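Local coordinates for protein alpha-L-rhamnosidase (Streptomyces avermitilis, PDB 3W5M) that releases terminal alpha-L-rhamnose from flavonoid glycosides and gum arabic, and binds L-rhamnose with calcium through a separate carbohydrate-binding module, at residues 341-346 with 565-570; 383-386 with 391-394; 718-723 with 776-781; 810-815 with 841-846; 835-840 with 867-872. One frame throughout, in Å; residues are numbered along the deposited sequence.

Interaction 1: residues 341-346 with 565-570; sequences DQLAPG and FTFHGF
Leu343 makes nearly the whole contact from its side, touching the 565-570 segment with both methyl branches. The apolar part is one close meeting: CD1 of Leu343 lies 3.7 Å from CD1 of Phe567, and the two side chains cross at about a right angle. Leu343 sits in the left-handed helical region of the backbone, and its CG stands beside its own backbone N (chi1 -47°), which brings the isobutyl end round to the phenylalanine. The Phe567 ring is swung between its backbone N and carbonyl carbon (chi1 71°), a cramped place for an aromatic group.

The second branch touches backbone, not side chain. CD2 of Leu343 rests 4.2 Å from CA of Phe565 and equally far from O of Thr566, so the methyl lies against the loop leading into strand 568-570. No hydrogen bond joins the segments. The polar groups bond to other parts of the chain: Thr566 OG1 with the carbonyls of Asp432 and Leu433, and Phe565 N with Glu437.

Arg637 grips Phe567 twice, with a hydrogen bond to its carbonyl O and a cation-pi contact with its ring. The side chain of Phe567 lies about 9 Å from that of Asp630, which binds rhamnose, so this buried leucine-phenylalanine joint couples two beta-sandwich domains close to the rhamnose-binding site of a family 78 rhamnosidase.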
# COMPACT_ATOMS: atom_id res chain seq x y z
N ASP A 341 6.81 7.90 11.77
CA ASP A 341 6.03 6.93 11.00
C ASP A 341 4.69 7.57 10.68
O ASP A 341 4.22 8.43 11.41
CB ASP A 341 5.78 5.63 11.78
CG ASP A 341 7.05 4.81 12.04
OD1 ASP A 341 8.16 5.12 11.52
OD2 ASP A 341 6.91 3.79 12.76
N GLN A 342 4.07 7.11 9.60
CA GLN A 342 2.73 7.54 9.23
C GLN A 342 1.85 6.28 9.18
O GLN A 342 2.35 5.21 8.82
CB GLN A 342 2.75 8.18 7.85
CG GLN A 342 3.75 9.33 7.70
CD GLN A 342 3.34 10.57 8.49
OE1 GLN A 342 2.16 10.81 8.74
NE2 GLN A 342 4.33 11.37 8.89
N LEU A 343 0.56 6.43 9.49
CA LEU A 343 -0.38 5.30 9.37
C LEU A 343 0.06 4.03 10.12
O LEU A 343 -0.18 2.92 9.64
CB LEU A 343 -0.62 5.00 7.87
CG LEU A 343 -0.92 6.21 6.98
CD1 LEU A 343 -1.00 5.72 5.54
CD2 LEU A 343 -2.25 6.81 7.40
N ALA A 344 0.70 4.19 11.28
CA ALA A 344 1.17 3.06 12.08
C ALA A 344 -0.08 2.42 12.65
O ALA A 344 -0.98 3.14 13.08
CB ALA A 344 2.06 3.54 13.21
N PRO A 345 -0.13 1.08 12.76
CA PRO A 345 0.88 0.07 12.60
C PRO A 345 0.86 -0.56 11.19
O PRO A 345 1.66 -1.43 10.93
CB PRO A 345 0.46 -0.99 13.64
CG PRO A 345 -1.02 -0.91 13.69
CD PRO A 345 -1.38 0.53 13.32
N GLY A 346 -0.06 -0.13 10.33
CA GLY A 346 -0.16 -0.75 8.99
C GLY A 346 -1.25 -1.82 8.98
O GLY A 346 -1.88 -2.06 10.00
N PHE A 565 -4.45 10.65 9.28
CA PHE A 565 -5.08 9.32 9.24
C PHE A 565 -5.83 9.04 7.96
O PHE A 565 -6.88 8.34 7.94
CB PHE A 565 -5.95 9.14 10.49
CG PHE A 565 -5.17 9.30 11.75
CD1 PHE A 565 -4.15 8.40 12.05
CD2 PHE A 565 -5.43 10.36 12.63
CE1 PHE A 565 -3.40 8.52 13.21
CE2 PHE A 565 -4.69 10.47 13.80
CZ PHE A 565 -3.67 9.57 14.09
N THR A 566 -5.31 9.61 6.89
CA THR A 566 -5.89 9.35 5.56
C THR A 566 -4.74 9.41 4.57
O THR A 566 -3.65 9.84 4.91
CB THR A 566 -6.98 10.39 5.18
OG1 THR A 566 -7.59 9.97 3.96
CG2 THR A 566 -6.36 11.76 4.96
N PHE A 567 -4.97 8.93 3.35
CA PHE A 567 -4.03 9.18 2.25
C PHE A 567 -4.78 9.16 0.94
O PHE A 567 -5.84 8.55 0.86
CB PHE A 567 -2.84 8.20 2.22
CG PHE A 567 -3.18 6.79 1.82
CD1 PHE A 567 -3.55 5.83 2.80
CD2 PHE A 567 -3.03 6.36 0.50
CE1 PHE A 567 -3.82 4.52 2.41
CE2 PHE A 567 -3.32 5.06 0.12
CZ PHE A 567 -3.69 4.13 1.08
N HIS A 568 -4.23 9.85 -0.06
CA HIS A 568 -4.90 9.91 -1.36
C HIS A 568 -3.86 9.72 -2.46
O HIS A 568 -2.65 9.93 -2.26
CB HIS A 568 -5.59 11.27 -1.58
CG HIS A 568 -6.12 11.89 -0.31
ND1 HIS A 568 -7.21 11.38 0.37
CD2 HIS A 568 -5.73 13.00 0.36
CE1 HIS A 568 -7.44 12.14 1.43
NE2 HIS A 568 -6.56 13.13 1.45
N GLY A 569 -4.34 9.35 -3.64
CA GLY A 569 -3.51 9.28 -4.85
C GLY A 569 -3.95 10.41 -5.79
O GLY A 569 -5.13 10.50 -6.15
N PHE A 570 -3.02 11.28 -6.15
CA PHE A 570 -3.39 12.54 -6.83
C PHE A 570 -2.19 13.25 -7.38
O PHE A 570 -1.07 13.11 -6.85
CB PHE A 570 -4.08 13.50 -5.85
CG PHE A 570 -3.21 13.93 -4.71
CD1 PHE A 570 -2.97 13.07 -3.62
CD2 PHE A 570 -2.67 15.20 -4.67
CE1 PHE A 570 -2.18 13.48 -2.56
CE2 PHE A 570 -1.88 15.62 -3.61
CZ PHE A 570 -1.62 14.76 -2.56

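Interaction 2: residues 383-386 with 391-394; sequences GNVG and HQYG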
# COMPACT_ATOMS: atom_id res chain seq x y z
N GLY A 383 -12.30 1.53 9.66
CA GLY A 383 -12.78 2.51 8.69
C GLY A 383 -13.11 1.86 7.36
O GLY A 383 -13.03 0.63 7.22
N ASN A 384 -13.54 2.68 6.38
CA ASN A 384 -13.82 2.13 5.03
C ASN A 384 -12.61 1.41 4.42
O ASN A 384 -11.48 1.90 4.48
CB ASN A 384 -14.28 3.23 4.06
CG ASN A 384 -15.61 3.81 4.43
OD1 ASN A 384 -16.54 3.09 4.84
ND2 ASN A 384 -15.74 5.15 4.29
N VAL A 385 -12.85 0.26 3.80
CA VAL A 385 -11.78 -0.53 3.20
C VAL A 385 -12.33 -0.96 1.85
O VAL A 385 -13.44 -1.53 1.78
CB VAL A 385 -11.46 -1.79 4.04
CG1 VAL A 385 -10.54 -2.75 3.29
CG2 VAL A 385 -10.85 -1.41 5.39
N GLY A 386 -11.58 -0.66 0.80
CA GLY A 386 -11.98 -0.99 -0.59
C GLY A 386 -13.41 -0.54 -0.91
O GLY A 386 -13.82 0.56 -0.54
N HIS A 391 -15.85 -1.11 9.44
CA HIS A 391 -15.97 -2.17 10.45
C HIS A 391 -15.60 -3.55 9.91
O HIS A 391 -16.25 -4.54 10.24
CB HIS A 391 -17.37 -2.18 11.06
CG HIS A 391 -17.79 -0.85 11.57
ND1 HIS A 391 -19.11 -0.43 11.59
CD2 HIS A 391 -17.06 0.18 12.06
CE1 HIS A 391 -19.17 0.79 12.09
NE2 HIS A 391 -17.94 1.19 12.39
N GLN A 392 -14.56 -3.62 9.08
CA GLN A 392 -14.11 -4.92 8.55
C GLN A 392 -13.59 -5.84 9.67
O GLN A 392 -13.81 -7.04 9.62
CB GLN A 392 -13.06 -4.76 7.45
CG GLN A 392 -13.56 -3.98 6.22
CD GLN A 392 -14.75 -4.64 5.57
OE1 GLN A 392 -14.83 -5.86 5.46
NE2 GLN A 392 -15.68 -3.82 5.09
N TYR A 393 -12.93 -5.29 10.68
CA TYR A 393 -12.36 -6.11 11.74
C TYR A 393 -12.96 -5.84 13.12
O TYR A 393 -12.89 -6.68 14.03
CB TYR A 393 -10.83 -5.95 11.80
CG TYR A 393 -10.10 -6.33 10.52
CD1 TYR A 393 -9.89 -5.40 9.52
CD2 TYR A 393 -9.62 -7.63 10.32
CE1 TYR A 393 -9.20 -5.72 8.36
CE2 TYR A 393 -8.97 -7.98 9.15
CZ TYR A 393 -8.74 -7.04 8.18
OH TYR A 393 -8.07 -7.37 7.02
N GLY A 394 -13.49 -4.64 13.30
CA GLY A 394 -14.05 -4.24 14.59
C GLY A 394 -14.71 -2.89 14.44
O GLY A 394 -14.63 -2.26 13.37
O HOH W 1 -12.69 -1.68 8.56
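Gly383 and His391 bring the two backbones closest, with CA of Gly383 5.9 Å from CA of His391; by Val385 and Gln392 the separation of their CA atoms has grown to 7.3 Å. Both segments belong to the irregular loop that links helix 379-382 to strand 398-407 in a beta-sandwich domain, and the chain doubles back on itself here without strand pairing. No hydrogen bond joins the segments directly: O of Gly383 and N of His391 are 4.0 Å apart. A water links O of Gly383, to which it donates at 2.7 Å, with N of Gln392, one residue further on, from which it accepts, also at 2.7 Å. Backbone bonds of His391 with Ala382 and of Tyr393 with Tyr381 tie the returning segment to the preceding helix.

Beyond the water the contact is aliphatic. Val385 turns its branched carbon toward Gln392, whose CG meets CB of Val385 at 3.7 Å and CG2 of Val385 at 3.8 Å. Chi1 of the glutamine (-61°) sets CG beside the backbone N and against the valine. The Val385 side chain is about 9 Å from that of Glu636, the probable proton donor. The bend at chi2 (-59°) directs the amide onward, and NE2 of Gln392 donates a hydrogen bond to the carbonyl O of Gly389.

Interaction 3: residues 718-723 with 776-781; sequences DALPSV and TELGKD
Leu720 carries its CG opposite the backbone N (chi1 -167°), whereas Leu778 and Lys780 both hold theirs beside it (-65° and -72°); these settings send three side chains into the gap between the segments. The place is in the (alpha/alpha)6-barrel domain, where helix 713-732 passes the end of helix 756-777, the next helix in the chain. That second helix stops in a Schellman motif, with Gly779 at positive phi, and the turn delivers Leu778 and Lys780 to the same neighbour.

A single methyl does the touching. CD2 of Leu720 lies 3.7 Å from CD of Lys780 and 4.0 Å from CD1 of Leu778, and Leu720 runs antiparallel alongside both partners. Lys780 contributes its methylenes: its chain runs extended as far as CE and bends only at the last torsion. The leucine is buried while the lysine is exposed, so the aliphatic stem lies along the border between packed interior and solvent. Leu720 also packs on Met774, in the last turns of helix 756-777.

No polar bond crosses between the segments, but each has its own fastening. N of Gly779 bonds to O of Thr776 at 3.1 Å. In helix 713-732, Pro721 interrupts the regular bonding, and the kinked turn is tied by O of Ala719, which accepts from N of Val723 at 3.0 Å and, in the carbonyl plane on a lone pair, from OG of Ser722 at 2.7 Å.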
# COMPACT_ATOMS: atom_id res chain seq x y z
N ASP A 718 10.11 -20.59 3.71
CA ASP A 718 8.87 -20.24 4.36
C ASP A 718 7.66 -20.36 3.42
O ASP A 718 6.54 -20.48 3.89
CB ASP A 718 8.96 -18.79 4.90
CG ASP A 718 9.85 -18.67 6.13
OD1 ASP A 718 10.18 -19.69 6.78
OD2 ASP A 718 10.22 -17.52 6.48
N ALA A 719 7.91 -20.34 2.10
CA ALA A 719 6.86 -20.35 1.07
C ALA A 719 6.57 -21.78 0.63
O ALA A 719 5.44 -22.11 0.29
CB ALA A 719 7.29 -19.52 -0.14
N LEU A 720 7.58 -22.65 0.68
CA LEU A 720 7.42 -23.95 -0.00
C LEU A 720 6.21 -24.81 0.45
O LEU A 720 5.50 -25.31 -0.41
CB LEU A 720 8.76 -24.74 -0.10
CG LEU A 720 8.75 -25.95 -1.05
CD1 LEU A 720 8.39 -25.58 -2.48
CD2 LEU A 720 10.10 -26.68 -0.99
N PRO A 721 5.93 -24.94 1.77
CA PRO A 721 4.71 -25.68 2.19
C PRO A 721 3.38 -25.12 1.66
O PRO A 721 2.48 -25.89 1.28
CB PRO A 721 4.76 -25.62 3.72
CG PRO A 721 6.22 -25.39 4.03
CD PRO A 721 6.71 -24.49 2.95
N SER A 722 3.24 -23.79 1.62
CA SER A 722 2.03 -23.16 1.02
C SER A 722 1.96 -23.43 -0.49
O SER A 722 0.87 -23.58 -1.03
CB SER A 722 1.97 -21.64 1.30
OG SER A 722 3.00 -20.96 0.60
N VAL A 723 3.13 -23.50 -1.13
CA VAL A 723 3.24 -23.79 -2.57
C VAL A 723 2.77 -25.23 -2.83
O VAL A 723 1.96 -25.46 -3.73
CB VAL A 723 4.68 -23.55 -3.08
CG1 VAL A 723 4.91 -24.14 -4.48
CG2 VAL A 723 4.99 -22.05 -3.10
N THR A 776 14.93 -27.70 -5.26
CA THR A 776 16.32 -27.85 -5.68
C THR A 776 17.25 -26.87 -4.93
O THR A 776 18.24 -27.28 -4.34
CB THR A 776 16.46 -27.71 -7.21
OG1 THR A 776 15.72 -28.77 -7.84
CG2 THR A 776 17.90 -27.78 -7.67
N GLU A 777 16.91 -25.58 -4.93
CA GLU A 777 17.72 -24.61 -4.18
C GLU A 777 17.84 -24.93 -2.69
O GLU A 777 18.86 -24.65 -2.08
CB GLU A 777 17.21 -23.19 -4.38
CG GLU A 777 17.27 -22.72 -5.85
CD GLU A 777 18.68 -22.69 -6.43
OE1 GLU A 777 19.58 -22.07 -5.83
OE2 GLU A 777 18.90 -23.29 -7.50
N LEU A 778 16.79 -25.50 -2.12
CA LEU A 778 16.77 -25.82 -0.69
C LEU A 778 17.37 -27.19 -0.36
O LEU A 778 17.32 -27.60 0.79
CB LEU A 778 15.35 -25.76 -0.14
CG LEU A 778 14.67 -24.38 -0.17
CD1 LEU A 778 13.19 -24.51 0.18
CD2 LEU A 778 15.36 -23.47 0.82
N GLY A 779 17.89 -27.90 -1.37
CA GLY A 779 18.42 -29.26 -1.20
C GLY A 779 17.36 -30.27 -0.80
O GLY A 779 17.65 -31.26 -0.16
N LYS A 780 16.11 -30.01 -1.17
CA LYS A 780 15.01 -30.93 -0.91
C LYS A 780 14.82 -31.83 -2.13
O LYS A 780 15.46 -31.62 -3.17
CB LYS A 780 13.73 -30.17 -0.59
CG LYS A 780 13.71 -29.49 0.77
CD LYS A 780 12.36 -28.85 1.04
CE LYS A 780 12.27 -28.33 2.46
NZ LYS A 780 11.68 -29.31 3.42
N ASP A 781 13.94 -32.82 -2.01
CA ASP A 781 13.66 -33.74 -3.12
C ASP A 781 12.72 -33.12 -4.17
O ASP A 781 11.53 -32.94 -3.92
CB ASP A 781 13.06 -35.05 -2.58
CG ASP A 781 12.76 -36.06 -3.68
OD1 ASP A 781 13.41 -36.00 -4.75
OD2 ASP A 781 11.87 -36.92 -3.47

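Interaction 4: residues 810-815 with 841-846; sequences DTQSAY and EAKDWH
Gln812 spans the contact with one almost straight hydrogen bond, reaching not another side chain but a backbone carbonyl beyond the end of a helix. NE2 of Gln812 donates to O of His846 at 3.2 Å with an N-H...O angle of 172°; O of His846 lies in the amide plane of Gln812, and NE2 in turn lies in the plane of the His846 carbonyl. The glutamine is extended beyond CG (chi2 -169°), which gives it the length to cross. Its other amide atom, OE1, accepts from N of Ser848, so the amide clasps the backbone at two points. CG of Lys843 adds a light touch, 4.0 Å from NE2 of Gln812.

The receiving segment is a helix end. Asp844 is the C-prime residue of a Schellman motif closing helix 829-842, and ND1 of His846 donates back to O of Lys843 at 2.9 Å, fastening the turn. Across from it, Thr811 caps helix 812-820, its OG1 accepting from N of Ala814 at 3.0 Å.

With NE2 giving and OE1 receiving, the orientation of the buried amide is settled. Because ND1 of His846 is the donor toward Lys843, a neutral imidazole would probably present NE2 to the Thr878 hydroxyl as an acceptor.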
# COMPACT_ATOMS: atom_id res chain seq x y z
N ASP A 810 -4.47 -17.99 -30.63
CA ASP A 810 -3.65 -17.29 -31.59
C ASP A 810 -3.49 -15.81 -31.21
O ASP A 810 -3.49 -14.93 -32.07
CB ASP A 810 -4.22 -17.48 -33.02
CG ASP A 810 -3.22 -17.15 -34.11
OD1 ASP A 810 -2.02 -17.45 -33.96
OD2 ASP A 810 -3.64 -16.58 -35.16
N THR A 811 -3.34 -15.55 -29.90
CA THR A 811 -3.13 -14.21 -29.39
C THR A 811 -1.65 -13.95 -29.13
O THR A 811 -0.87 -14.89 -28.99
CB THR A 811 -3.92 -13.96 -28.09
OG1 THR A 811 -3.53 -14.90 -27.09
CG2 THR A 811 -5.43 -14.09 -28.34
N GLN A 812 -1.27 -12.67 -29.06
CA GLN A 812 0.10 -12.31 -28.71
C GLN A 812 0.46 -12.96 -27.35
O GLN A 812 1.52 -13.59 -27.22
CB GLN A 812 0.27 -10.78 -28.66
CG GLN A 812 0.22 -10.10 -30.02
CD GLN A 812 0.66 -8.64 -29.97
OE1 GLN A 812 1.27 -8.21 -29.00
NE2 GLN A 812 0.34 -7.88 -31.01
N SER A 813 -0.44 -12.85 -26.37
CA SER A 813 -0.22 -13.41 -25.03
C SER A 813 -0.14 -14.93 -25.00
O SER A 813 0.64 -15.46 -24.22
CB SER A 813 -1.28 -12.92 -24.04
OG SER A 813 -0.97 -11.59 -23.70
N ALA A 814 -0.91 -15.60 -25.86
CA ALA A 814 -0.83 -17.06 -26.02
C ALA A 814 0.58 -17.53 -26.37
O ALA A 814 1.03 -18.55 -25.84
CB ALA A 814 -1.83 -17.57 -27.06
N TYR A 815 1.28 -16.79 -27.22
CA TYR A 815 2.63 -17.17 -27.58
C TYR A 815 3.63 -16.72 -26.54
O TYR A 815 4.52 -17.47 -26.16
CB TYR A 815 2.98 -16.61 -28.95
CG TYR A 815 2.11 -17.25 -29.99
CD1 TYR A 815 2.17 -18.63 -30.23
CD2 TYR A 815 1.18 -16.49 -30.71
CE1 TYR A 815 1.37 -19.23 -31.17
CE2 TYR A 815 0.36 -17.09 -31.66
CZ TYR A 815 0.45 -18.45 -31.88
OH TYR A 815 -0.36 -19.04 -32.82
N GLU A 841 3.56 -7.37 -36.11
CA GLU A 841 3.66 -6.69 -37.41
C GLU A 841 2.26 -6.34 -37.95
O GLU A 841 2.05 -5.22 -38.42
CB GLU A 841 4.43 -7.57 -38.41
CG GLU A 841 4.89 -6.85 -39.67
CD GLU A 841 5.36 -7.81 -40.75
OE1 GLU A 841 4.64 -8.80 -41.02
OE2 GLU A 841 6.44 -7.59 -41.35
N ALA A 842 1.33 -7.29 -37.86
CA ALA A 842 -0.05 -7.10 -38.31
C ALA A 842 -0.81 -5.99 -37.58
O ALA A 842 -1.75 -5.41 -38.12
CB ALA A 842 -0.83 -8.41 -38.22
N LYS A 843 -0.40 -5.71 -36.34
CA LYS A 843 -1.00 -4.64 -35.56
C LYS A 843 -0.22 -3.34 -35.74
O LYS A 843 -0.26 -2.47 -34.86
CB LYS A 843 -1.04 -5.02 -34.07
CG LYS A 843 -2.08 -6.08 -33.71
CD LYS A 843 -3.29 -6.05 -34.64
CE LYS A 843 -4.59 -6.36 -33.93
NZ LYS A 843 -4.42 -7.25 -32.75
N ASP A 844 0.49 -3.22 -36.87
CA ASP A 844 1.33 -2.05 -37.17
C ASP A 844 2.40 -1.80 -36.08
O ASP A 844 2.67 -0.65 -35.68
CB ASP A 844 0.47 -0.80 -37.45
CG ASP A 844 1.28 0.37 -38.01
OD1 ASP A 844 2.19 0.14 -38.83
OD2 ASP A 844 0.99 1.53 -37.61
N TRP A 845 3.01 -2.90 -35.64
CA TRP A 845 4.07 -2.91 -34.64
C TRP A 845 3.57 -2.35 -33.31
O TRP A 845 4.17 -1.42 -32.75
CB TRP A 845 5.31 -2.16 -35.14
CG TRP A 845 5.84 -2.67 -36.45
CD1 TRP A 845 5.74 -2.05 -37.66
CD2 TRP A 845 6.54 -3.90 -36.68
NE1 TRP A 845 6.35 -2.81 -38.64
CE2 TRP A 845 6.85 -3.95 -38.06
CE3 TRP A 845 6.94 -4.96 -35.85
CZ2 TRP A 845 7.54 -5.03 -38.64
CZ3 TRP A 845 7.63 -6.04 -36.42
CH2 TRP A 845 7.92 -6.06 -37.81
N HIS A 846 2.44 -2.87 -32.85
CA HIS A 846 1.91 -2.55 -31.52
C HIS A 846 1.66 -3.84 -30.76
O HIS A 846 1.27 -4.86 -31.34
CB HIS A 846 0.59 -1.77 -31.57
CG HIS A 846 0.71 -0.38 -32.12
ND1 HIS A 846 0.72 -0.12 -33.48
CD2 HIS A 846 0.79 0.83 -31.51
CE1 HIS A 846 0.83 1.18 -33.68
NE2 HIS A 846 0.87 1.78 -32.50

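Interaction 5: residues 835-840 with 867-872; sequences RLVALI and TDVAYR
Val869 fits against Val837 and Ile840, two residues about one turn apart on helix 829-842, and divides its branches between them. CG2 of Val869 meets CG1 of Val837 at 4.3 Å, and CG1 of Val869 meets CD1 of Ile840 at 4.4 Å. Both valines hold CG1 opposite the backbone N (chi1 173° in Val869), leaving CG2 beside that nitrogen, the conformation in which a helical valine keeps its two methyls clear of the preceding turn. Ile840 gains its reach differently: the chain from CA through CG1 to CD1 is stretched out (chi2 176°), and its terminal methyl does the touching.

The two segments come nearest at Val837 and Val869, whose CA atoms lie 7.6 Å apart. Leu861 of helix 854-863 covers Val869 and Leu836 alike, so a third helix completes the packing in this part of the (alpha/alpha)6-barrel domain.

Polar groups stay off the interface. In the first turn of helix 867-875, N of Val869 gives a bond of 2.7 Å to OD1 of Asp868, which it meets from above the carboxylate plane. On the other helix, the guanidinium of Arg835 lies with one face over CD2 of Leu839.

The joint is therefore apolar: the methyls meet rather loosely, and with no directional bond between the segments, what the contact contributes is hydrophobic packing.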
# COMPACT_ATOMS: atom_id res chain seq x y z
N ARG A 835 5.34 -16.52 -35.41
CA ARG A 835 3.91 -16.21 -35.36
C ARG A 835 3.61 -15.00 -34.44
O ARG A 835 2.71 -14.22 -34.72
CB ARG A 835 3.12 -17.44 -34.92
CG ARG A 835 1.61 -17.28 -34.94
CD ARG A 835 1.13 -16.72 -36.27
NE ARG A 835 -0.32 -16.52 -36.35
CZ ARG A 835 -0.92 -15.73 -37.24
NH1 ARG A 835 -0.20 -15.05 -38.12
NH2 ARG A 835 -2.23 -15.59 -37.24
N LEU A 836 4.37 -14.87 -33.35
CA LEU A 836 4.22 -13.76 -32.43
C LEU A 836 4.59 -12.47 -33.12
O LEU A 836 3.83 -11.48 -33.08
CB LEU A 836 5.12 -13.95 -31.20
CG LEU A 836 5.18 -12.81 -30.18
CD1 LEU A 836 3.80 -12.50 -29.56
CD2 LEU A 836 6.21 -13.19 -29.12
N VAL A 837 5.75 -12.49 -33.77
CA VAL A 837 6.26 -11.36 -34.52
C VAL A 837 5.28 -10.98 -35.64
O VAL A 837 5.10 -9.79 -35.93
CB VAL A 837 7.65 -11.66 -35.10
CG1 VAL A 837 8.13 -10.53 -35.99
CG2 VAL A 837 8.65 -11.86 -33.96
N ALA A 838 4.65 -12.00 -36.23
CA ALA A 838 3.70 -11.79 -37.32
C ALA A 838 2.47 -11.04 -36.81
O ALA A 838 1.97 -10.13 -37.49
CB ALA A 838 3.29 -13.13 -37.94
N LEU A 839 2.00 -11.41 -35.62
CA LEU A 839 0.84 -10.76 -34.98
C LEU A 839 1.14 -9.31 -34.59
O LEU A 839 0.26 -8.45 -34.71
CB LEU A 839 0.32 -11.56 -33.79
CG LEU A 839 -0.21 -12.98 -33.99
CD1 LEU A 839 -0.43 -13.65 -32.66
CD2 LEU A 839 -1.50 -13.01 -34.79
N ILE A 840 2.36 -9.06 -34.13
CA ILE A 840 2.82 -7.71 -33.80
C ILE A 840 2.92 -6.83 -35.07
O ILE A 840 2.42 -5.69 -35.10
CB ILE A 840 4.17 -7.74 -33.04
CG1 ILE A 840 3.98 -8.43 -31.67
CG2 ILE A 840 4.76 -6.33 -32.90
CD1 ILE A 840 5.25 -8.61 -30.85
N THR A 867 15.24 -8.85 -30.47
CA THR A 867 15.49 -7.62 -29.72
C THR A 867 15.12 -6.38 -30.52
O THR A 867 14.59 -5.42 -29.96
CB THR A 867 16.96 -7.55 -29.22
OG1 THR A 867 17.14 -8.56 -28.23
CG2 THR A 867 17.27 -6.18 -28.57
N ASP A 868 15.39 -6.40 -31.83
CA ASP A 868 15.02 -5.28 -32.71
C ASP A 868 13.52 -4.96 -32.68
O ASP A 868 13.15 -3.79 -32.66
CB ASP A 868 15.52 -5.53 -34.15
CG ASP A 868 14.92 -6.79 -34.77
OD1 ASP A 868 14.34 -7.63 -34.05
OD2 ASP A 868 15.03 -6.93 -36.01
N VAL A 869 12.69 -6.00 -32.67
CA VAL A 869 11.24 -5.91 -32.52
C VAL A 869 10.86 -5.42 -31.11
O VAL A 869 9.89 -4.67 -30.94
CB VAL A 869 10.58 -7.28 -32.76
CG1 VAL A 869 9.09 -7.27 -32.43
CG2 VAL A 869 10.79 -7.72 -34.21
N ALA A 870 11.62 -5.85 -30.11
CA ALA A 870 11.36 -5.40 -28.74
C ALA A 870 11.56 -3.90 -28.68
O ALA A 870 10.72 -3.19 -28.11
CB ALA A 870 12.28 -6.11 -27.75
N TYR A 871 12.64 -3.41 -29.29
CA TYR A 871 12.90 -1.98 -29.32
C TYR A 871 11.80 -1.22 -30.05
O TYR A 871 11.46 -0.11 -29.66
CB TYR A 871 14.26 -1.67 -29.93
CG TYR A 871 15.39 -1.63 -28.92
CD1 TYR A 871 15.55 -0.52 -28.06
CD2 TYR A 871 16.32 -2.68 -28.81
CE1 TYR A 871 16.58 -0.47 -27.15
CE2 TYR A 871 17.36 -2.63 -27.90
CZ TYR A 871 17.48 -1.52 -27.07
OH TYR A 871 18.50 -1.44 -26.18
N ARG A 872 11.25 -1.83 -31.09
CA ARG A 872 10.21 -1.19 -31.89
C ARG A 872 8.99 -0.91 -31.01
O ARG A 872 8.46 0.21 -30.99
CB ARG A 872 9.83 -2.06 -33.10
CG ARG A 872 8.94 -1.36 -34.13
CD ARG A 872 9.70 -0.39 -35.02
NE ARG A 872 8.90 -0.00 -36.20
CZ ARG A 872 8.91 -0.66 -37.36
NH1 ARG A 872 9.67 -1.73 -37.54
NH2 ARG A 872 8.15 -0.23 -38.36

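Interactions 1 and 2 lie nearest the centre of the chain, with their own centres 15 Å apart, and both lie within about 10 Å of residues of the rhamnose site; interaction 1 is fully buried and apolar between two domains, whereas the 383-386 with 391-394 contact is a partly buried loop bridged by water. Interactions 3, 4 and 5 belong to the helical catalytic domain, far from its annotated sites. Interaction 3 stands apart, partly exposed, and mixes leucine with a lysine stem. Interactions 4 and 5 are buried neighbours sharing helix 829-842: one ties the turn after it with a glutamine hydrogen bond, the other packs its flank. A salt bridge between Asp810 OD2 and Arg835 NH2, 2.7 Å, joins those two directly.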